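Local coordinates for MutT/NUDIX family protein (Bacillus thuringiensis str. Al Hakam, PDB 3ID9) that probably hydrolyses nucleoside diphosphates linked to another group, cutting within the diphosphate, at the interface of chains A and B. Residues are numbered along the deposited sequence; one frame, centred on the assembly and turned at random. Chains: chain A/B, MutT/NUDIX family protein.

Contact 1: the interface of chains A and B. Residues chain A 87, 89, 96, 155, 157-158; chain B 59-62.
A:Tyr155 points its phenol tip at the first turn of the Nudix-box helix of the other subunit, B 61-72. Its hydroxyl OH accepts a hydrogen bond from the backbone N of B:Glu62 at 3.0 Å, with 152° at the hydrogen. The same OH donates to the carboxylate oxygen OD1 of A:Asp87, 2.6 Å away, on the syn side and somewhat tilted out of the carboxylate plane, so the phenol links helix and acid. A:Asp87 has CG lodged between its own backbone N and carbonyl carbon (chi1 86°), which turns the carboxylate toward the helix start. There its other oxygen, OD2, takes the amide N of B:Leu61 at 3.3 Å from well above the carboxylate plane, a bent bond. Two neighbouring amides at the amino end of the helix thus meet oxygens of chain A, and the helix start could favour a negative charge on A:Asp87.

The two edges of the tyrosine ring run beside B:Leu61 and B:Glu62. On one flank CE1 of A:Tyr155 lies 3.9 Å from CB of B:Leu61; on the other, CE2 of A:Tyr155 lies 3.5 Å from CB of B:Glu62. The glutamate's carboxylate stands nearly perpendicular to the ring. Nearby, the methyl CG2 of B:Thr60 rests 3.6 Å from the ring carbon CD of A:Pro89, while the threonine and A:Asp87 side chains cross at about a right angle. The site fastens the Nudix-box helix start of one subunit to the partner in what may be a dimer.

Contact 2: the interface of chains A and B. Residues chain A 58-60, 63; chain B 87, 89, 155, 157-159.
The Nudix box, residues 53-74, supplies chain A's half of this contact, through the loop that leads into helix 61-73. A:Thr60 is turned so that its hydroxyl OG1 sits between the backbone N and the carbonyl carbon (chi1 58°), in place to accept the amide N of A:Glu63 at 3.0 Å. In return the carboxylate oxygen OE1 of A:Glu63 receives the amide N of A:Thr60, also at 3.0 Å, on its anti side. This reciprocal pair is a helix N-cap with its capping box, and it fixes the threonine for its work across the interface.

The methyl CG2 of A:Thr60 points into chain B, 3.5 Å from CG of B:Lys159 and 3.7 Å from CG of B:Pro89. The proline ring in turn lies by the backbone of A:Glu59. From its own side, B:Tyr155 donates through OH to OD1 of B:Asp87 at 2.7 Å, and that hydroxyl comes within 3.5 Å of CB of A:Thr60.

The aliphatic part of B:Lys159 meets the carboxylate of A:Glu63 at a slant, with CD of B:Lys159 3.3 Å from OE2 of A:Glu63. The charged ends are not in contact, although the nearby opposite charges may still attract. Extended at first, the lysine bends at chi3 and chi4 (63° and 62°), which carries its ammonium group to the loop: NZ gives a hydrogen bond to the carbonyl O of A:Gly58 at 2.8 Å, in the carbonyl plane.

Contact 3: the interface of chains A and B. Residues chain A 82, 85, 153, 155; chain B 81-82, 85, 100.
Strand 77-88 of each Nudix subunit brings its leucine and valine to the partner, with A:Leu82 touching B:Val85 and A:Val85 touching B:Leu82. In the first apolar pair the branch methyl CD1 of A:Leu82 meets the methyl CG2 of B:Val85 at 3.4 Å. In the second, CG1 of A:Val85 meets CD2 of B:Leu82, likewise at 3.4 Å. Each leucine crosses its valine at about a right angle, tip against methyl. A:Leu82 reaches over with CG anti to its backbone N (chi1 178°). The two valines are turned differently: A:Val85 uses the methyl wedged between its backbone N and carbonyl carbon, whereas B:Val85 uses the one beside the backbone N and anti to the carbonyl carbon, a difference between the copies that may reflect the limited resolution.

The aromatic contact joins A:Tyr155 and B:Phe100, the latter on strand 95-104. Their ring centres lie 5.5 Å apart and the planes are inclined at 72°, edge to face. The far end of the phenylalanine, CZ, stands above one face of the tyrosine toward its rim, while CG1 of A:Val85 lies at the tyrosine's edge, in its plane.

Polar contact comes through the main chain. The amide N of B:Leu82 donates to the carbonyl O of A:Gly153 at 2.6 Å, in the carbonyl plane and on a lone pair, with 162° at the hydrogen. Beside this bond, CA of A:Gly153 packs 3.6 Å from CB of B:Leu82.

Contact 1: the interface of chains A and B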
loop_
_atom_site.group_PDB
_atom_site.type_symbol
_atom_site.label_atom_id
_atom_site.label_comp_id
_atom_site.label_asym_id
_atom_site.label_seq_id
_atom_site.Cartn_x
_atom_site.Cartn_y
_atom_site.Cartn_z
ATOM N N ASP A 87 1.477 -3.912 -8.388
ATOM C CA ASP A 87 2.113 -3.036 -9.346
ATOM C C ASP A 87 2.722 -3.759 -10.526
ATOM O O ASP A 87 3.370 -4.794 -10.389
ATOM C CB ASP A 87 3.144 -2.121 -8.657
ATOM C CG ASP A 87 4.519 -2.749 -8.522
ATOM O OD1 ASP A 87 4.647 -3.785 -7.841
ATOM O OD2 ASP A 87 5.475 -2.183 -9.094
ATOM N N PRO A 89 4.849 -2.333 -13.581
ATOM C CA PRO A 89 5.576 -1.255 -14.256
ATOM C C PRO A 89 5.733 -1.456 -15.758
ATOM O O PRO A 89 6.010 -0.503 -16.484
ATOM C CB PRO A 89 6.915 -1.228 -13.514
ATOM C CG PRO A 89 7.106 -2.648 -13.118
ATOM C CD PRO A 89 5.731 -3.053 -12.643
ATOM N N LEU A 96 0.006 1.240 -10.900
ATOM C CA LEU A 96 0.015 0.903 -9.488
ATOM C C LEU A 96 -1.458 0.726 -9.113
ATOM O O LEU A 96 -2.262 1.641 -9.284
ATOM C CB LEU A 96 0.640 2.042 -8.684
ATOM C CG LEU A 96 1.297 1.681 -7.354
ATOM C CD1 LEU A 96 0.329 0.880 -6.500
ATOM C CD2 LEU A 96 2.558 0.874 -7.619
ATOM N N TYR A 155 0.940 -7.585 -0.886
ATOM C CA TYR A 155 1.595 -6.998 -2.055
ATOM C C TYR A 155 1.934 -8.096 -3.063
ATOM O O TYR A 155 1.979 -9.264 -2.692
ATOM C CB TYR A 155 2.877 -6.297 -1.594
ATOM C CG TYR A 155 3.781 -5.859 -2.715
ATOM C CD1 TYR A 155 3.564 -4.661 -3.382
ATOM C CD2 TYR A 155 4.818 -6.676 -3.147
ATOM C CE1 TYR A 155 4.359 -4.290 -4.455
ATOM C CE2 TYR A 155 5.609 -6.317 -4.217
ATOM C CZ TYR A 155 5.380 -5.125 -4.866
ATOM O OH TYR A 155 6.184 -4.767 -5.925
ATOM N N GLY A 157 3.707 -7.434 -6.972
ATOM C CA GLY A 157 4.819 -7.125 -7.855
ATOM C C GLY A 157 4.945 -8.096 -9.017
ATOM O O GLY A 157 5.277 -9.265 -8.830
ATOM N N LEU A 158 4.679 -7.614 -10.226
ATOM C CA LEU A 158 4.775 -8.461 -11.410
ATOM C C LEU A 158 5.185 -7.630 -12.622
ATOM O O LEU A 158 6.277 -7.886 -13.168
ATOM C CB LEU A 158 3.430 -9.155 -11.670
ATOM C CG LEU A 158 3.423 -10.345 -12.644
ATOM C CD1 LEU A 158 2.140 -11.150 -12.454
ATOM C CD2 LEU A 158 3.556 -9.860 -14.087
ATOM N N GLU B 59 11.041 -0.544 -12.316
ATOM C CA GLU B 59 11.157 -1.464 -11.191
ATOM C C GLU B 59 9.833 -1.595 -10.467
ATOM O O GLU B 59 9.030 -0.670 -10.460
ATOM C CB GLU B 59 12.180 -0.970 -10.166
ATOM C CG GLU B 59 13.616 -0.865 -10.618
ATOM C CD GLU B 59 14.523 -0.449 -9.468
ATOM O OE1 GLU B 59 14.227 0.584 -8.830
ATOM O OE2 GLU B 59 15.523 -1.149 -9.196
ATOM N N THR B 60 9.606 -2.755 -9.869
ATOM C CA THR B 60 8.412 -2.956 -9.073
ATOM C C THR B 60 8.840 -2.448 -7.698
ATOM O O THR B 60 10.043 -2.366 -7.418
ATOM C CB THR B 60 8.046 -4.438 -8.941
ATOM O OG1 THR B 60 9.154 -5.156 -8.387
ATOM C CG2 THR B 60 7.681 -5.017 -10.292
ATOM N N LEU B 61 7.885 -2.100 -6.843
ATOM C CA LEU B 61 8.242 -1.622 -5.514
ATOM C C LEU B 61 9.193 -2.632 -4.877
ATOM O O LEU B 61 10.158 -2.260 -4.214
ATOM C CB LEU B 61 7.003 -1.478 -4.629
ATOM C CG LEU B 61 5.917 -0.520 -5.106
ATOM C CD1 LEU B 61 4.824 -0.463 -4.059
ATOM C CD2 LEU B 61 6.499 0.854 -5.353
ATOM N N GLU B 62 8.914 -3.910 -5.103
ATOM C CA GLU B 62 9.719 -4.990 -4.553
ATOM C C GLU B 62 11.168 -4.976 -5.052
ATOM O O GLU B 62 12.110 -5.054 -4.262
ATOM C CB GLU B 62 9.074 -6.332 -4.893
ATOM C CG GLU B 62 9.739 -7.510 -4.224
ATOM C CD GLU B 62 9.113 -8.830 -4.612
ATOM O OE1 GLU B 62 9.551 -9.872 -4.077
ATOM O OE2 GLU B 62 8.187 -8.831 -5.452
#

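Contact 2: the interface of chains A and B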
loop_
_atom_site.group_PDB
_atom_site.type_symbol
_atom_site.label_atom_id
_atom_site.label_comp_id
_atom_site.label_asym_id
_atom_site.label_seq_id
_atom_site.Cartn_x
_atom_site.Cartn_y
_atom_site.Cartn_z
ATOM N N GLY A 58 -3.777 15.595 -8.368
ATOM C CA GLY A 58 -4.083 16.354 -7.171
ATOM C C GLY A 58 -4.842 15.583 -6.106
ATOM O O GLY A 58 -5.091 16.098 -5.017
ATOM N N GLU A 59 -5.214 14.345 -6.402
ATOM C CA GLU A 59 -5.967 13.547 -5.438
ATOM C C GLU A 59 -5.129 12.591 -4.608
ATOM O O GLU A 59 -4.172 11.993 -5.100
ATOM C CB GLU A 59 -7.022 12.692 -6.141
ATOM C CG GLU A 59 -8.149 13.421 -6.817
ATOM C CD GLU A 59 -9.228 12.455 -7.286
ATOM O OE1 GLU A 59 -8.893 11.487 -8.001
ATOM O OE2 GLU A 59 -10.409 12.661 -6.938
ATOM N N THR A 60 -5.487 12.447 -3.342
ATOM C CA THR A 60 -4.807 11.472 -2.512
ATOM C C THR A 60 -5.525 10.176 -2.917
ATOM O O THR A 60 -6.591 10.217 -3.550
ATOM C CB THR A 60 -5.042 11.719 -1.012
ATOM O OG1 THR A 60 -6.446 11.688 -0.734
ATOM C CG2 THR A 60 -4.482 13.068 -0.595
ATOM N N GLU A 63 -9.075 10.385 -1.502
ATOM C CA GLU A 63 -10.051 11.243 -2.162
ATOM C C GLU A 63 -10.597 10.561 -3.408
ATOM O O GLU A 63 -11.788 10.653 -3.695
ATOM C CB GLU A 63 -9.434 12.594 -2.528
ATOM C CG GLU A 63 -9.051 13.411 -1.299
ATOM C CD GLU A 63 -8.324 14.695 -1.645
ATOM O OE1 GLU A 63 -7.370 14.644 -2.452
ATOM O OE2 GLU A 63 -8.707 15.749 -1.100
ATOM N N ASP B 87 0.865 9.288 0.879
ATOM C CA ASP B 87 0.916 9.974 -0.394
ATOM C C ASP B 87 0.664 11.463 -0.271
ATOM O O ASP B 87 -0.171 11.910 0.514
ATOM C CB ASP B 87 -0.010 9.302 -1.434
ATOM C CG ASP B 87 -1.483 9.608 -1.233
ATOM O OD1 ASP B 87 -2.019 9.404 -0.123
ATOM O OD2 ASP B 87 -2.113 10.041 -2.220
ATOM N N PRO B 89 -0.024 14.116 -2.986
ATOM C CA PRO B 89 -0.242 14.516 -4.377
ATOM C C PRO B 89 0.179 15.959 -4.689
ATOM O O PRO B 89 0.543 16.257 -5.829
ATOM C CB PRO B 89 -1.740 14.252 -4.585
ATOM C CG PRO B 89 -2.315 14.422 -3.216
ATOM C CD PRO B 89 -1.291 13.742 -2.332
ATOM N N TYR B 155 -2.663 3.557 6.104
ATOM C CA TYR B 155 -2.597 4.538 5.033
ATOM C C TYR B 155 -2.900 5.950 5.507
ATOM O O TYR B 155 -3.619 6.155 6.480
ATOM C CB TYR B 155 -3.585 4.176 3.925
ATOM C CG TYR B 155 -3.849 5.328 2.983
ATOM C CD1 TYR B 155 -2.972 5.622 1.938
ATOM C CD2 TYR B 155 -4.937 6.174 3.186
ATOM C CE1 TYR B 155 -3.174 6.731 1.122
ATOM C CE2 TYR B 155 -5.144 7.287 2.375
ATOM C CZ TYR B 155 -4.263 7.560 1.348
ATOM O OH TYR B 155 -4.476 8.664 0.550
ATOM N N GLY B 157 -3.322 10.077 3.667
ATOM C CA GLY B 157 -3.190 11.002 2.557
ATOM C C GLY B 157 -2.883 12.363 3.157
ATOM O O GLY B 157 -3.507 12.763 4.138
ATOM N N LEU B 158 -1.917 13.073 2.585
ATOM C CA LEU B 158 -1.542 14.387 3.094
ATOM C C LEU B 158 -1.593 15.466 2.027
ATOM O O LEU B 158 -0.947 15.360 0.984
ATOM C CB LEU B 158 -0.133 14.339 3.679
ATOM C CG LEU B 158 0.057 13.419 4.879
ATOM C CD1 LEU B 158 1.531 13.245 5.173
ATOM C CD2 LEU B 158 -0.677 14.007 6.069
ATOM N N LYS B 159 -2.363 16.509 2.303
ATOM C CA LYS B 159 -2.495 17.638 1.397
ATOM C C LYS B 159 -2.240 18.911 2.192
ATOM O O LYS B 159 -2.500 18.956 3.395
ATOM C CB LYS B 159 -3.900 17.674 0.791
ATOM C CG LYS B 159 -4.204 16.506 -0.130
ATOM C CD LYS B 159 -5.580 16.619 -0.773
ATOM C CE LYS B 159 -5.695 17.834 -1.678
ATOM N NZ LYS B 159 -4.746 17.780 -2.820
#

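Contact 3: the interface of chains A and B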
loop_
_atom_site.group_PDB
_atom_site.type_symbol
_atom_site.label_atom_id
_atom_site.label_comp_id
_atom_site.label_asym_id
_atom_site.label_seq_id
_atom_site.Cartn_x
_atom_site.Cartn_y
_atom_site.Cartn_z
ATOM N N LEU A 82 -5.830 -0.597 4.092
ATOM C CA LEU A 82 -5.297 -0.786 2.763
ATOM C C LEU A 82 -5.052 -2.285 2.658
ATOM O O LEU A 82 -4.218 -2.845 3.370
ATOM C CB LEU A 82 -4.001 0.009 2.592
ATOM C CG LEU A 82 -3.295 -0.123 1.244
ATOM C CD1 LEU A 82 -2.328 1.018 1.045
ATOM C CD2 LEU A 82 -2.580 -1.456 1.184
ATOM N N VAL A 85 -1.857 -4.350 -2.660
ATOM C CA VAL A 85 -1.347 -3.344 -3.574
ATOM C C VAL A 85 -0.684 -4.172 -4.674
ATOM O O VAL A 85 0.045 -5.117 -4.402
ATOM C CB VAL A 85 -0.325 -2.408 -2.886
ATOM C CG1 VAL A 85 0.688 -3.222 -2.125
ATOM C CG2 VAL A 85 0.380 -1.561 -3.916
ATOM N N GLY A 153 -2.336 -5.159 3.960
ATOM C CA GLY A 153 -0.951 -4.930 3.604
ATOM C C GLY A 153 -0.331 -5.901 2.620
ATOM O O GLY A 153 0.884 -5.903 2.454
ATOM N N TYR A 155 0.940 -7.585 -0.886
ATOM C CA TYR A 155 1.595 -6.998 -2.055
ATOM C C TYR A 155 1.934 -8.096 -3.063
ATOM O O TYR A 155 1.979 -9.264 -2.692
ATOM C CB TYR A 155 2.877 -6.297 -1.594
ATOM C CG TYR A 155 3.781 -5.859 -2.715
ATOM C CD1 TYR A 155 3.564 -4.661 -3.382
ATOM C CD2 TYR A 155 4.818 -6.676 -3.147
ATOM C CE1 TYR A 155 4.359 -4.290 -4.455
ATOM C CE2 TYR A 155 5.609 -6.317 -4.217
ATOM C CZ TYR A 155 5.380 -5.125 -4.866
ATOM O OH TYR A 155 6.184 -4.767 -5.925
ATOM N N LYS B 81 5.051 -7.703 4.570
ATOM C CA LYS B 81 3.820 -6.974 4.352
ATOM C C LYS B 81 4.019 -5.480 4.157
ATOM O O LYS B 81 5.046 -4.911 4.532
ATOM C CB LYS B 81 2.847 -7.204 5.511
ATOM C CG LYS B 81 1.918 -8.385 5.308
ATOM C CD LYS B 81 0.875 -8.444 6.405
ATOM C CE LYS B 81 -0.210 -9.463 6.084
ATOM N NZ LYS B 81 -1.411 -9.278 6.964
ATOM N N LEU B 82 3.016 -4.865 3.546
ATOM C CA LEU B 82 2.996 -3.440 3.289
ATOM C C LEU B 82 2.594 -2.867 4.646
ATOM O O LEU B 82 1.527 -3.183 5.171
ATOM C CB LEU B 82 1.925 -3.146 2.244
ATOM C CG LEU B 82 1.914 -1.862 1.429
ATOM C CD1 LEU B 82 2.355 -0.718 2.317
ATOM C CD2 LEU B 82 2.822 -2.010 0.223
ATOM N N VAL B 85 1.474 3.402 3.814
ATOM C CA VAL B 85 1.496 4.092 2.540
ATOM C C VAL B 85 1.151 5.542 2.828
ATOM O O VAL B 85 0.142 5.848 3.466
ATOM C CB VAL B 85 0.483 3.482 1.536
ATOM C CG1 VAL B 85 0.430 4.328 0.278
ATOM C CG2 VAL B 85 0.899 2.058 1.179
ATOM N N PHE B 100 7.853 -1.023 3.922
ATOM C CA PHE B 100 7.729 -2.481 3.982
ATOM C C PHE B 100 8.315 -3.127 5.234
ATOM O O PHE B 100 9.393 -2.746 5.683
ATOM C CB PHE B 100 8.448 -3.137 2.796
ATOM C CG PHE B 100 7.768 -2.960 1.479
ATOM C CD1 PHE B 100 8.395 -2.263 0.452
ATOM C CD2 PHE B 100 6.517 -3.528 1.244
ATOM C CE1 PHE B 100 7.790 -2.138 -0.791
ATOM C CE2 PHE B 100 5.900 -3.411 0.006
ATOM C CZ PHE B 100 6.533 -2.715 -1.016
#

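Contacts 1 and 2 are largely two-fold related, with C-alpha centres about 20 Å apart: each sets the start of one chain's Nudix-box helix against residues 87, 89, 155, 157 and 158 of the other. The C-alpha centre of contact 3 lies about 11 Å from that of contact 1 and about 17 Å from that of contact 2. It shares A:Tyr155 with contact 1, and strand 77-88 enters all three, supplying residue 87 to contacts 1 and 2 and residues 82 and 85 to contact 3. Apolar strand packing is thus joined to polar helix-start contacts. If this dimer forms in solution, it would couple each Nudix box to the partner's C-terminal segment.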